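Local coordinates for protein-disulfide isomerase (Novosphingobium aromaticivorans, PDB 3GMF) that probably acts as a thiol-disulfide oxidoreductase or isomerase of the thioredoxin superfamily, making or reshuffling disulfide bonds in other proteins, at residues D61-T66 / S122-Y127. Numbering follows the deposited sequence. Where two conformers were deposited one is given.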
ATOM      1  N   ASP A  61      -9.141   5.856  -1.348  1.00 22.70           N
ATOM      2  CA  ASP A  61     -10.079   6.522  -0.405  1.00 18.67           C
ATOM      3  C   ASP A  61      -9.246   7.221   0.699  1.00 20.57           C
ATOM      4  O   ASP A  61      -8.037   7.005   0.802  1.00 19.73           O
ATOM      5  CB  ASP A  61     -11.116   5.505   0.145  1.00 20.26           C
ATOM      6  CG  ASP A  61     -10.471   4.399   0.975  1.00 21.28           C
ATOM      7  OD1 ASP A  61      -9.885   4.739   2.014  1.00 21.50           O
ATOM      8  OD2 ASP A  61     -10.546   3.212   0.570  1.00 22.40           O
ATOM      9  N   PRO A  62      -9.874   8.123   1.485  1.00 19.76           N
ATOM     10  CA  PRO A  62      -9.086   8.891   2.445  1.00 20.80           C
ATOM     11  C   PRO A  62      -8.546   8.057   3.623  1.00 20.62           C
ATOM     12  O   PRO A  62      -7.612   8.503   4.279  1.00 21.93           O
ATOM     13  CB  PRO A  62     -10.068   9.972   2.943  1.00 22.92           C
ATOM     14  CG  PRO A  62     -11.191   9.946   1.972  1.00 31.44           C
ATOM     15  CD  PRO A  62     -11.288   8.541   1.474  1.00 26.32           C
ATOM     16  N   ILE A  63      -9.158   6.904   3.903  1.00 18.96           N
ATOM     17  CA  ILE A  63      -8.631   6.001   4.959  1.00 19.77           C
ATOM     18  C   ILE A  63      -7.297   5.379   4.496  1.00 21.74           C
ATOM     19  O   ILE A  63      -6.276   5.417   5.206  1.00 22.46           O
ATOM     20  CB  ILE A  63      -9.646   4.923   5.320  1.00 22.12           C
ATOM     21  CG1 ILE A  63     -10.923   5.577   5.852  1.00 24.23           C
ATOM     22  CG2 ILE A  63      -9.113   4.003   6.464  1.00 20.82           C
ATOM     23  CD1 ILE A  63     -12.113   4.635   5.768  1.00 27.86           C
ATOM     24  N   ASP A  64      -7.332   4.826   3.289  1.00 21.29           N
ATOM     25  CA  ASP A  64      -6.134   4.405   2.526  1.00 18.43           C
ATOM     26  C   ASP A  64      -5.063   5.506   2.509  1.00 19.96           C
ATOM     27  O   ASP A  64      -3.896   5.254   2.834  1.00 19.70           O
ATOM     28  CB  ASP A  64      -6.589   4.087   1.096  1.00 19.90           C
ATOM     29  CG  ASP A  64      -5.618   3.187   0.336  1.00 21.60           C
ATOM     30  OD1 ASP A  64      -4.548   2.797   0.868  1.00 21.39           O
ATOM     31  OD2 ASP A  64      -5.952   2.866  -0.829  1.00 23.98           O
ATOM     32  N   MET A  65      -5.479   6.725   2.147  1.00 21.88           N
ATOM     33  CA  MET A  65      -4.564   7.883   2.111  1.00 18.86           C
ATOM     34  C   MET A  65      -3.883   8.083   3.465  1.00 22.55           C
ATOM     35  O   MET A  65      -2.687   8.347   3.521  1.00 20.94           O
ATOM     36  CB  MET A  65      -5.289   9.177   1.698  1.00 18.86           C
ATOM     37  CG  MET A  65      -4.309  10.370   1.555  1.00 22.90           C
ATOM     38  SD  MET A  65      -2.939  10.209   0.324  1.00 15.86           S
ATOM     39  CE  MET A  65      -3.873  10.767  -1.109  1.00 24.78           C
ATOM     40  N   THR A  66      -4.667   7.987   4.545  1.00 23.24           N
ATOM     41  CA  THR A  66      -4.132   8.193   5.904  1.00 24.40           C
ATOM     42  C   THR A  66      -3.053   7.152   6.220  1.00 21.87           C
ATOM     43  O   THR A  66      -1.978   7.492   6.708  1.00 23.43           O
ATOM     44  CB  THR A  66      -5.269   8.156   6.950  1.00 24.36           C
ATOM     45  OG1 THR A  66      -6.261   9.136   6.623  1.00 24.09           O
ATOM     46  CG2 THR A  66      -4.726   8.429   8.388  1.00 24.83           C
ATOM     47  N   SER A 122      -8.097   9.191  14.325  1.00 27.76           N
ATOM     48  CA  SER A 122      -8.779   9.004  15.599  0.50 27.72           C
ATOM     49  C   SER A 122      -9.713   7.792  15.587  1.00 29.98           C
ATOM     50  O   SER A 122      -9.577   6.876  16.420  1.00 29.04           O
ATOM     51  CB  SER A 122      -9.548  10.261  15.992  0.50 29.20           C
ATOM     52  OG  SER A 122     -10.057  10.122  17.306  0.50 25.25           O
ATOM     53  N   ASP A 123     -10.644   7.772  14.632  1.00 28.06           N
ATOM     54  CA  ASP A 123     -11.611   6.678  14.506  1.00 27.66           C
ATOM     55  C   ASP A 123     -10.979   5.310  14.327  1.00 28.32           C
ATOM     56  O   ASP A 123     -11.508   4.317  14.833  1.00 27.27           O
ATOM     57  CB  ASP A 123     -12.583   6.917  13.344  1.00 22.46           C
ATOM     58  CG  ASP A 123     -13.527   8.082  13.578  1.00 34.52           C
ATOM     59  OD1 ASP A 123     -13.600   8.639  14.700  1.00 33.44           O
ATOM     60  OD2 ASP A 123     -14.224   8.441  12.617  1.00 28.23           O
ATOM     61  N   PHE A 124      -9.860   5.249  13.597  1.00 26.91           N
ATOM     62  CA  PHE A 124      -9.197   3.981  13.302  1.00 26.96           C
ATOM     63  C   PHE A 124      -8.082   3.650  14.290  1.00 24.50           C
ATOM     64  O   PHE A 124      -7.417   2.622  14.164  1.00 30.58           O
ATOM     65  CB  PHE A 124      -8.719   3.939  11.843  1.00 23.07           C
ATOM     66  CG  PHE A 124      -9.842   3.743  10.859  1.00 21.81           C
ATOM     67  CD1 PHE A 124     -10.148   2.469  10.398  1.00 22.26           C
ATOM     68  CD2 PHE A 124     -10.613   4.834  10.425  1.00 25.23           C
ATOM     69  CE1 PHE A 124     -11.199   2.257   9.488  1.00 25.13           C
ATOM     70  CE2 PHE A 124     -11.660   4.644   9.541  1.00 21.32           C
ATOM     71  CZ  PHE A 124     -11.954   3.354   9.063  1.00 25.18           C
ATOM     72  N   ARG A 125      -7.930   4.519  15.292  1.00 28.50           N
ATOM     73  CA  ARG A 125      -6.987   4.303  16.394  1.00 33.82           C
ATOM     74  C   ARG A 125      -5.538   4.134  15.936  1.00 34.60           C
ATOM     75  O   ARG A 125      -4.800   3.262  16.422  1.00 32.59           O
ATOM     76  CB  ARG A 125      -7.439   3.128  17.276  1.00 36.49           C
ATOM     77  CG  ARG A 125      -8.680   3.419  18.121  1.00 47.64           C
ATOM     78  CD  ARG A 125      -9.215   2.142  18.791  1.00 50.33           C
ATOM     79  NE  ARG A 125      -8.148   1.273  19.304  1.00 65.07           N
ATOM     80  CZ  ARG A 125      -7.553   1.399  20.492  1.00 71.90           C
ATOM     81  NH1 ARG A 125      -7.901   2.367  21.336  1.00 72.48           N
ATOM     82  NH2 ARG A 125      -6.594   0.548  20.839  1.00 70.66           N
ATOM     83  N   PHE A 126      -5.134   4.978  14.985  1.00 27.94           N
ATOM     84  CA  PHE A 126      -3.787   4.881  14.417  1.00 28.45           C
ATOM     85  C   PHE A 126      -2.691   5.409  15.369  1.00 27.95           C
ATOM     86  O   PHE A 126      -1.522   5.028  15.269  1.00 29.03           O
ATOM     87  CB  PHE A 126      -3.751   5.598  13.061  1.00 27.44           C
ATOM     88  CG  PHE A 126      -4.455   4.844  11.959  1.00 24.31           C
ATOM     89  CD1 PHE A 126      -4.621   3.459  12.026  1.00 27.13           C
ATOM     90  CD2 PHE A 126      -4.918   5.522  10.823  1.00 27.88           C
ATOM     91  CE1 PHE A 126      -5.256   2.745  10.980  1.00 28.85           C
ATOM     92  CE2 PHE A 126      -5.542   4.833   9.782  1.00 25.47           C
ATOM     93  CZ  PHE A 126      -5.716   3.435   9.861  1.00 23.66           C
ATOM     94  N   TYR A 127      -3.076   6.295  16.281  1.00 31.33           N
ATOM     95  CA  TYR A 127      -2.153   6.777  17.311  1.00 35.87           C
ATOM     96  C   TYR A 127      -1.659   5.613  18.170  1.00 36.06           C
ATOM     97  O   TYR A 127      -0.452   5.450  18.325  1.00 34.39           O
ATOM     98  CB  TYR A 127      -2.793   7.895  18.148  1.00 36.91           C
ATOM     99  CG  TYR A 127      -3.254   9.070  17.314  1.00 42.65           C
ATOM    100  CD1 TYR A 127      -2.350  10.037  16.874  1.00 38.55           C
ATOM    101  CD2 TYR A 127      -4.598   9.206  16.952  1.00 43.63           C
ATOM    102  CE1 TYR A 127      -2.766  11.112  16.087  1.00 40.56           C
ATOM    103  CE2 TYR A 127      -5.027  10.282  16.171  1.00 34.90           C
ATOM    104  CZ  TYR A 127      -4.100  11.230  15.742  1.00 38.92           C
ATOM    105  OH  TYR A 127      -4.533  12.294  14.979  1.00 46.58           O
TER
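Ile-63 sets both branches against the ring of Phe-124. Its CG2 methyl sits over the middle of one face in a CH-pi contact, 4.0 Å from the ring centroid and 12° off the normal, while CD1, the tip of the longer branch, reaches Phe-124 CZ at 3.5 Å. The branches divide the work because CG2 is anti to the backbone N and CG1 is anti to the carbonyl carbon (chi1 -61°). One turn further on, Thr-66 brings its methyl CG2 to the edge of the Phe-126 ring, 3.8 Å from CD2. Phe-124 CB in turn lies 3.6 Å above the plane of the Phe-126 ring, nearer its margin than its centre, so the two phenylalanines pack on each other as well as on helix 62-73. This apolar seam joins the start of that helix to the bend between helices 113-123 and 126-131, within the all-helical region inserted into the thioredoxin fold, an arrangement familiar from DsbA-like proteins. At the bend, Arg-125, between the two phenylalanines in sequence, takes a positive phi and completes a Schellman motif; both neighbours direct their CB atoms at helix 62-73. The hydroxyl of Thr-66 turns back into its own helix, OG1 donating to Pro-62 O at 2.8 Å. Asp-61 caps that helix, its OD1 accepting from Asp-64 N at 2.9 Å. Further out, Trp-108 meets the Phe-124 ring, and Trp-93 packs edge-to-face with Phe-126.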